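Local atomic coordinates of NADB-Rossmann Superfamily protein (Streptococcus agalactiae, PDB entry 3LEC), a protein that binds zinc and, as a TrmK-family Rossmann-fold protein, may methylate N1 of adenine 22 in tRNA, though its function has not been established directly. Residues A[122-127]-A[156-161]; A[132-137]-A[171-176]; A[141-146]-A[175-180]. All coordinates share one frame; numbering follows the deposited sequence.

Interaction 1 lies in the core, near the centre of the chain. It joins two antiparallel strands, and its chemistry is that of a sheet: backbone hydrogen bonds with aliphatic side chains above and below. Interactions 2 and 3 are partly buried and lie farther out, where helices 170-175 and 177-182 meet the Rossmann domain. Both use Gly-176, the joint between those helices. Their chemistry is more polar: Arg-133 reaches a helix C-terminus in interaction 2, and Glu-146 accepts from two backbone N-H groups at a helix N-terminus in interaction 3. The three are wired together by charge. Arg-133 forms salt bridges with Glu-157 of interaction 1 and Glu-146 of interaction 3.

Interaction 1. Residues A[122-127]-A[156-161]; sequences VLQPNN and YEILVV. With SO4 (sulfate ion), chain C.
Leu-123 and Leu-159 form a hydrogen-bonded antiparallel pair: the short strand axes approach to 4.7 Å, and their directions differ by 155°. Leu-123 N donates to Leu-159 O at 2.9 Å. Leu-159 N donates to Leu-123 O at 2.8 Å. Next to the leucine pair, Val-122 and Val-160 make a non-hydrogen-bonded pair. On the sheet face of Val-122, its CG1 meets CG2 of Ile-158 at 3.8 Å. The CG1 branch is anti to the backbone N (chi1 -167°), which turns it toward Ile-158. On the face of Leu-123, its CD1 touches Val-161 CG2 at 4.0 Å. Gln-124 carries the polar end. Its CG packs on Ile-158 CG1, then the chain bends at chi2 (-84°) and brings NE2 to 3.4 Å from Tyr-156 CD1. The amide stands almost perpendicular to the ring. That NE2 also donates to Asn-126 OD1 at 3.0 Å, in a nearly straight bond. Gln-124 OE1 is held by Arg-11 and by Gly-98 N. Glu-157 O is buried and has no partner in the model; Pro-125 CD packs on it at 3.4 Å. Beyond the paired residues a water takes over: it donates to Pro-125 O and accepts from Glu-157 N. A sulfate, probably from the crystallisation liquor, accepts from Asn-127 ND2 and from Gly-100 N. Here the parallel Rossmann strands give way to the antiparallel end of the sheet, in the strand order of class I (SAM-dependent) methyltransferases, consistent with TrmK. Strand 93-99 flanks 122-125, and strand 141-150 flanks 156-161. Helix 129-138 packs over the Leu-123 face, helix 10-16 against Val-122 and Ile-158.

Interaction 2. Residues A[132-137]-A[171-176]; sequences LRKWLA and KELRFG
Arg-133 NH1 donates to the backbone O of Leu-173 at 2.9 Å. The donor is tilted 33° from the carbonyl plane, and the bond is bent at the hydrogen. The arginine chain is extended from CG to NE, which carries the guanidinium across to the end of helix 170-175. On the way its CD passes 3.5 Å from Glu-172 O. The guanidinium then lies with one face against Gly-176, whose CA is 3.5 Å from Arg-133 NE, close enough for flat packing. This glycine has a positive phi, where the helix ends. The apolar half of the contact is Leu-173. Its CD2 wedges against helix 129-138, 3.8 Å from Arg-133 CB, and the leucine crosses the aliphatic chain of Lys-134 at about a right angle, with CG of the lysine at 3.8 Å from CD2. A water enlarges the polar half. It accepts from Arg-133 NH1 and lies 2.7 Å from Arg-174 O. The second shell fixes the arginine: NH2 forms a salt bridge with Glu-157, and NE forms one with Glu-146. Arg-174 is paired with Glu-129. Glu-172 turns back to Thr-169 N. The contact thus joins a helix of the Rossmann domain to the end of helix 170-175. A positive group sits beside the last carbonyls of that helix. Leu-173 O is bonded to it, and Glu-172 O and Arg-174 O lie nearby, which probably makes the site electrostatically favourable for an arginine. The two glutamates probably offset its positive charge in this partly buried place.

Interaction 3. Residues A[141-146]-A[175-180]; sequences FEIVAE and FGPFLL
Glu-146 OE1 accepts from two backbone N-H groups, Phe-178 N at 2.9 Å and Leu-179 N at 3.0 Å. OE1 thus takes up two first-turn amides of helix 177-182, whose N-cap residue is Gly-176. Both donors meet OE1 on its anti side, and they come from opposite faces of the carboxylate plane. The Phe-178 bond is the more bent of the two, at 131°. Glu-146 OE2 turns to Arg-133. One carboxylate therefore ties the edge strand 141-150 both to this helix and to helix 129-138. The negative charge is probably stabilised by the two amides and by the arginine. Pro-177 starts the helix with its CD beside the carboxylate. Around the polar centre, Leu-179 packs its CD2 on Glu-146 CB at 3.7 Å. The exposed Phe-178 packs its ring on residues 143-145. Its CD2 meets Ile-143 CG2 at 3.9 Å. The ring is laid over a classic beta bulge, where Val-144 and Ala-145 both face Val-160 of the next strand. Ile-143 O sits at the edge of the ring, 3.2 Å from Phe-178 CE2. Over the face, Ala-145 CA makes a CH-pi contact, 4.2 Å from the centroid of the Phe-178 ring and 12° off its normal.

Interaction 1. Residues A[122-127]-A[156-161]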
# COMPACT_ATOMS: atom_id res chain seq x y z
N VAL A 122 -5.26 4.22 -0.26
CA VAL A 122 -4.60 3.50 0.83
C VAL A 122 -3.73 2.44 0.16
O VAL A 122 -4.23 1.61 -0.59
CB VAL A 122 -5.62 2.89 1.80
CG1 VAL A 122 -4.92 2.42 3.09
CG2 VAL A 122 -6.69 3.96 2.15
N LEU A 123 -2.43 2.51 0.41
CA LEU A 123 -1.44 1.74 -0.34
C LEU A 123 -0.60 0.96 0.66
O LEU A 123 -0.13 1.51 1.67
CB LEU A 123 -0.55 2.68 -1.17
CG LEU A 123 -1.27 3.67 -2.09
CD1 LEU A 123 -0.30 4.69 -2.70
CD2 LEU A 123 -2.08 2.94 -3.15
N GLN A 124 -0.51 -0.34 0.44
CA GLN A 124 0.28 -1.20 1.32
C GLN A 124 1.36 -1.86 0.46
O GLN A 124 1.15 -2.93 -0.13
CB GLN A 124 -0.63 -2.19 2.06
CG GLN A 124 0.05 -3.09 3.12
CD GLN A 124 0.69 -4.33 2.50
OE1 GLN A 124 -0.00 -5.20 1.95
NE2 GLN A 124 2.02 -4.41 2.57
N PRO A 125 2.52 -1.20 0.34
CA PRO A 125 3.64 -1.80 -0.38
C PRO A 125 4.32 -2.87 0.47
O PRO A 125 4.41 -2.72 1.71
CB PRO A 125 4.59 -0.62 -0.60
CG PRO A 125 4.28 0.35 0.54
CD PRO A 125 2.84 0.12 0.92
N ASN A 126 4.82 -3.91 -0.17
CA ASN A 126 5.57 -4.94 0.55
C ASN A 126 7.04 -4.61 0.74
O ASN A 126 7.71 -5.22 1.59
CB ASN A 126 5.47 -6.30 -0.15
CG ASN A 126 4.12 -6.94 0.03
OD1 ASN A 126 3.36 -6.61 0.96
ND2 ASN A 126 3.80 -7.87 -0.86
N ASN A 127 7.54 -3.69 -0.08
CA ASN A 127 8.96 -3.33 -0.12
C ASN A 127 9.12 -2.11 -1.00
O ASN A 127 8.13 -1.59 -1.52
CB ASN A 127 9.77 -4.50 -0.71
CG ASN A 127 9.24 -4.94 -2.05
OD1 ASN A 127 9.09 -4.14 -2.96
ND2 ASN A 127 8.94 -6.22 -2.16
N TYR A 156 4.73 -4.58 7.99
CA TYR A 156 4.13 -4.01 6.78
C TYR A 156 3.82 -2.54 7.00
O TYR A 156 3.27 -2.18 8.05
CB TYR A 156 2.82 -4.73 6.43
CG TYR A 156 2.98 -6.19 6.09
CD1 TYR A 156 3.29 -6.59 4.78
CD2 TYR A 156 2.78 -7.17 7.05
CE1 TYR A 156 3.44 -7.95 4.45
CE2 TYR A 156 2.93 -8.56 6.73
CZ TYR A 156 3.24 -8.92 5.43
OH TYR A 156 3.39 -10.25 5.10
N GLU A 157 4.18 -1.71 6.02
CA GLU A 157 3.88 -0.29 6.02
C GLU A 157 2.61 -0.02 5.25
O GLU A 157 2.38 -0.63 4.21
CB GLU A 157 5.02 0.50 5.39
CG GLU A 157 6.35 0.37 6.15
CD GLU A 157 7.42 1.35 5.73
OE1 GLU A 157 7.16 2.30 4.96
OE2 GLU A 157 8.56 1.17 6.19
N ILE A 158 1.80 0.91 5.77
CA ILE A 158 0.61 1.40 5.06
C ILE A 158 0.75 2.92 4.86
O ILE A 158 1.04 3.63 5.82
CB ILE A 158 -0.68 1.08 5.84
CG1 ILE A 158 -0.94 -0.44 5.87
CG2 ILE A 158 -1.91 1.90 5.30
CD1 ILE A 158 -1.95 -0.86 6.96
N LEU A 159 0.54 3.39 3.63
CA LEU A 159 0.53 4.82 3.32
C LEU A 159 -0.86 5.29 2.95
O LEU A 159 -1.48 4.72 2.07
CB LEU A 159 1.47 5.10 2.14
CG LEU A 159 2.95 4.74 2.19
CD1 LEU A 159 3.66 5.27 0.98
CD2 LEU A 159 3.57 5.26 3.45
N VAL A 160 -1.32 6.37 3.58
CA VAL A 160 -2.64 6.95 3.27
C VAL A 160 -2.37 8.23 2.52
O VAL A 160 -1.55 9.05 2.96
CB VAL A 160 -3.44 7.27 4.54
CG1 VAL A 160 -4.84 7.78 4.17
CG2 VAL A 160 -3.55 6.02 5.41
N VAL A 161 -3.03 8.39 1.37
CA VAL A 161 -2.63 9.40 0.39
C VAL A 161 -3.85 10.18 -0.09
O VAL A 161 -4.93 9.63 -0.27
CB VAL A 161 -1.94 8.73 -0.86
CG1 VAL A 161 -1.61 9.75 -1.91
CG2 VAL A 161 -0.67 7.97 -0.46
S SO4 C . 6.73 -7.98 -5.22
O1 SO4 C . 7.95 -7.18 -5.11
O2 SO4 C . 7.08 -9.29 -5.77
O3 SO4 C . 6.15 -8.15 -3.89
O4 SO4 C . 5.80 -7.28 -6.12
O HOH W 1 6.21 -2.72 3.91

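Interaction 2. Residues A[132-137]-A[171-176]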
# COMPACT_ATOMS: atom_id res chain seq x y z
N LEU A 132 7.98 4.25 -3.98
CA LEU A 132 6.58 4.65 -4.03
C LEU A 132 6.44 6.09 -3.49
O LEU A 132 5.78 6.91 -4.09
CB LEU A 132 5.69 3.68 -3.26
CG LEU A 132 4.20 4.01 -3.12
CD1 LEU A 132 3.52 4.18 -4.49
CD2 LEU A 132 3.48 2.96 -2.29
N ARG A 133 7.08 6.38 -2.36
CA ARG A 133 7.09 7.75 -1.85
C ARG A 133 7.64 8.74 -2.89
O ARG A 133 7.11 9.84 -3.04
CB ARG A 133 7.86 7.86 -0.52
CG ARG A 133 7.12 7.20 0.64
CD ARG A 133 7.63 7.66 2.01
NE ARG A 133 7.06 6.78 3.03
CZ ARG A 133 7.60 5.61 3.41
NH1 ARG A 133 8.76 5.20 2.91
NH2 ARG A 133 6.98 4.88 4.31
N LYS A 134 8.68 8.35 -3.63
CA LYS A 134 9.28 9.25 -4.62
C LYS A 134 8.30 9.56 -5.73
O LYS A 134 8.21 10.70 -6.18
CB LYS A 134 10.54 8.65 -5.24
CG LYS A 134 11.76 8.66 -4.34
CD LYS A 134 12.88 7.84 -5.00
CE LYS A 134 14.21 8.02 -4.28
NZ LYS A 134 15.33 7.39 -5.05
N TRP A 135 7.55 8.55 -6.13
CA TRP A 135 6.58 8.71 -7.19
C TRP A 135 5.43 9.59 -6.71
O TRP A 135 4.99 10.46 -7.44
CB TRP A 135 6.04 7.38 -7.69
CG TRP A 135 5.10 7.59 -8.85
CD1 TRP A 135 5.42 7.57 -10.17
CD2 TRP A 135 3.69 7.89 -8.77
NE1 TRP A 135 4.30 7.83 -10.92
CE2 TRP A 135 3.23 8.03 -10.09
CE3 TRP A 135 2.78 8.02 -7.71
CZ2 TRP A 135 1.88 8.30 -10.39
CZ3 TRP A 135 1.44 8.33 -8.01
CH2 TRP A 135 1.01 8.46 -9.36
N LEU A 136 4.96 9.37 -5.48
CA LEU A 136 3.89 10.17 -4.92
C LEU A 136 4.29 11.65 -4.87
O LEU A 136 3.54 12.54 -5.33
CB LEU A 136 3.48 9.65 -3.55
CG LEU A 136 2.79 8.27 -3.56
CD1 LEU A 136 2.83 7.66 -2.15
CD2 LEU A 136 1.36 8.41 -4.08
N ALA A 137 5.49 11.90 -4.34
CA ALA A 137 5.99 13.30 -4.21
C ALA A 137 6.10 14.02 -5.54
O ALA A 137 5.85 15.22 -5.62
CB ALA A 137 7.33 13.32 -3.51
N LYS A 171 15.52 11.41 3.84
CA LYS A 171 15.17 10.64 5.04
C LYS A 171 13.69 10.31 5.07
O LYS A 171 13.31 9.17 5.36
CB LYS A 171 15.54 11.39 6.33
CG LYS A 171 16.99 11.27 6.71
CD LYS A 171 17.15 11.28 8.21
CE LYS A 171 18.62 11.39 8.59
NZ LYS A 171 18.78 12.24 9.83
N GLU A 172 12.85 11.31 4.79
CA GLU A 172 11.40 11.12 4.80
C GLU A 172 10.98 10.15 3.71
O GLU A 172 10.07 9.35 3.92
CB GLU A 172 10.66 12.46 4.63
CG GLU A 172 10.56 13.31 5.91
CD GLU A 172 10.12 14.75 5.62
OE1 GLU A 172 10.46 15.29 4.54
OE2 GLU A 172 9.43 15.34 6.47
N LEU A 173 11.65 10.19 2.57
CA LEU A 173 11.35 9.27 1.49
C LEU A 173 11.62 7.84 1.97
O LEU A 173 10.81 6.95 1.74
CB LEU A 173 12.16 9.60 0.23
CG LEU A 173 11.74 10.82 -0.60
CD1 LEU A 173 12.81 11.25 -1.60
CD2 LEU A 173 10.40 10.59 -1.31
N ARG A 174 12.75 7.64 2.65
CA ARG A 174 13.20 6.29 3.00
C ARG A 174 12.47 5.75 4.23
O ARG A 174 12.11 4.58 4.26
CB ARG A 174 14.73 6.25 3.20
CG ARG A 174 15.25 4.92 3.80
CD ARG A 174 15.11 3.70 2.84
NE ARG A 174 13.76 3.13 2.76
CZ ARG A 174 13.43 2.07 2.00
NH1 ARG A 174 12.19 1.60 2.01
NH2 ARG A 174 14.36 1.47 1.26
N PHE A 175 12.24 6.61 5.22
CA PHE A 175 11.69 6.17 6.51
C PHE A 175 10.21 6.44 6.71
O PHE A 175 9.54 5.73 7.48
CB PHE A 175 12.51 6.76 7.66
CG PHE A 175 13.94 6.31 7.64
CD1 PHE A 175 14.30 5.11 8.22
CD2 PHE A 175 14.91 7.06 7.01
CE1 PHE A 175 15.60 4.66 8.17
CE2 PHE A 175 16.24 6.63 6.96
CZ PHE A 175 16.58 5.42 7.55
N GLY A 176 9.71 7.47 6.01
CA GLY A 176 8.30 7.86 6.09
C GLY A 176 8.13 9.06 7.00
O GLY A 176 8.59 9.03 8.14
O HOH W 2 10.05 2.82 4.27

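Interaction 3. Residues A[141-146]-A[175-180]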
# COMPACT_ATOMS: atom_id res chain seq x y z
N PHE A 141 0.80 14.04 -5.23
CA PHE A 141 0.15 13.33 -4.13
C PHE A 141 0.83 13.61 -2.80
O PHE A 141 2.02 13.93 -2.76
CB PHE A 141 0.06 11.83 -4.42
CG PHE A 141 -0.80 11.53 -5.61
CD1 PHE A 141 -2.17 11.45 -5.47
CD2 PHE A 141 -0.23 11.34 -6.87
CE1 PHE A 141 -3.01 11.20 -6.57
CE2 PHE A 141 -1.05 11.08 -7.99
CZ PHE A 141 -2.43 11.01 -7.84
N GLU A 142 0.05 13.52 -1.73
CA GLU A 142 0.52 13.81 -0.39
C GLU A 142 0.14 12.68 0.57
O GLU A 142 -1.00 12.22 0.60
CB GLU A 142 -0.04 15.16 0.09
CG GLU A 142 0.28 15.49 1.55
CD GLU A 142 -0.12 16.90 1.95
OE1 GLU A 142 0.74 17.60 2.52
OE2 GLU A 142 -1.28 17.31 1.70
N ILE A 143 1.12 12.22 1.33
CA ILE A 143 0.89 11.24 2.39
C ILE A 143 0.32 12.00 3.59
O ILE A 143 0.92 12.99 4.03
CB ILE A 143 2.21 10.55 2.80
CG1 ILE A 143 2.78 9.78 1.61
CG2 ILE A 143 1.96 9.64 4.01
CD1 ILE A 143 4.26 9.45 1.76
N VAL A 144 -0.83 11.55 4.10
CA VAL A 144 -1.50 12.21 5.24
C VAL A 144 -1.54 11.39 6.51
O VAL A 144 -1.86 11.91 7.58
CB VAL A 144 -2.94 12.67 4.88
CG1 VAL A 144 -2.89 13.71 3.82
CG2 VAL A 144 -3.82 11.46 4.45
N ALA A 145 -1.24 10.09 6.38
CA ALA A 145 -1.01 9.20 7.50
C ALA A 145 -0.19 7.99 7.05
O ALA A 145 -0.23 7.59 5.85
CB ALA A 145 -2.35 8.75 8.13
N GLU A 146 0.57 7.42 7.99
CA GLU A 146 1.27 6.14 7.77
C GLU A 146 1.15 5.22 8.98
O GLU A 146 1.02 5.69 10.12
CB GLU A 146 2.75 6.34 7.43
CG GLU A 146 3.03 7.21 6.23
CD GLU A 146 4.51 7.43 6.01
OE1 GLU A 146 5.18 7.91 6.95
OE2 GLU A 146 4.99 7.16 4.88
N PHE A 175 12.24 6.61 5.22
CA PHE A 175 11.69 6.17 6.51
C PHE A 175 10.21 6.44 6.71
O PHE A 175 9.54 5.73 7.48
CB PHE A 175 12.51 6.76 7.66
CG PHE A 175 13.94 6.31 7.64
CD1 PHE A 175 14.30 5.11 8.22
CD2 PHE A 175 14.91 7.06 7.01
CE1 PHE A 175 15.60 4.66 8.17
CE2 PHE A 175 16.24 6.63 6.96
CZ PHE A 175 16.58 5.42 7.55
N GLY A 176 9.71 7.47 6.01
CA GLY A 176 8.30 7.86 6.09
C GLY A 176 8.13 9.06 7.00
O GLY A 176 8.59 9.03 8.14
N PRO A 177 7.50 10.14 6.49
CA PRO A 177 7.36 11.35 7.27
C PRO A 177 6.60 11.09 8.58
O PRO A 177 7.01 11.59 9.64
CB PRO A 177 6.58 12.29 6.34
CG PRO A 177 5.86 11.32 5.35
CD PRO A 177 6.88 10.25 5.15
N PHE A 178 5.52 10.30 8.52
CA PHE A 178 4.71 9.98 9.69
C PHE A 178 5.29 8.86 10.53
O PHE A 178 5.18 8.89 11.75
CB PHE A 178 3.26 9.69 9.31
CG PHE A 178 2.54 10.91 8.83
CD1 PHE A 178 1.84 11.71 9.72
CD2 PHE A 178 2.56 11.26 7.48
CE1 PHE A 178 1.18 12.87 9.28
CE2 PHE A 178 1.89 12.40 7.02
CZ PHE A 178 1.19 13.21 7.93
N LEU A 179 5.92 7.87 9.89
CA LEU A 179 6.58 6.78 10.64
C LEU A 179 7.77 7.31 11.46
O LEU A 179 7.99 6.88 12.58
CB LEU A 179 7.06 5.67 9.71
CG LEU A 179 5.97 4.99 8.85
CD1 LEU A 179 6.60 3.89 8.00
CD2 LEU A 179 4.84 4.42 9.73
N LEU A 180 8.49 8.26 10.88
CA LEU A 180 9.60 8.91 11.60
C LEU A 180 9.13 9.64 12.84
O LEU A 180 9.75 9.55 13.91
CB LEU A 180 10.30 9.89 10.66
CG LEU A 180 11.39 9.39 9.74
CD1 LEU A 180 11.76 10.46 8.70
CD2 LEU A 180 12.62 8.97 10.58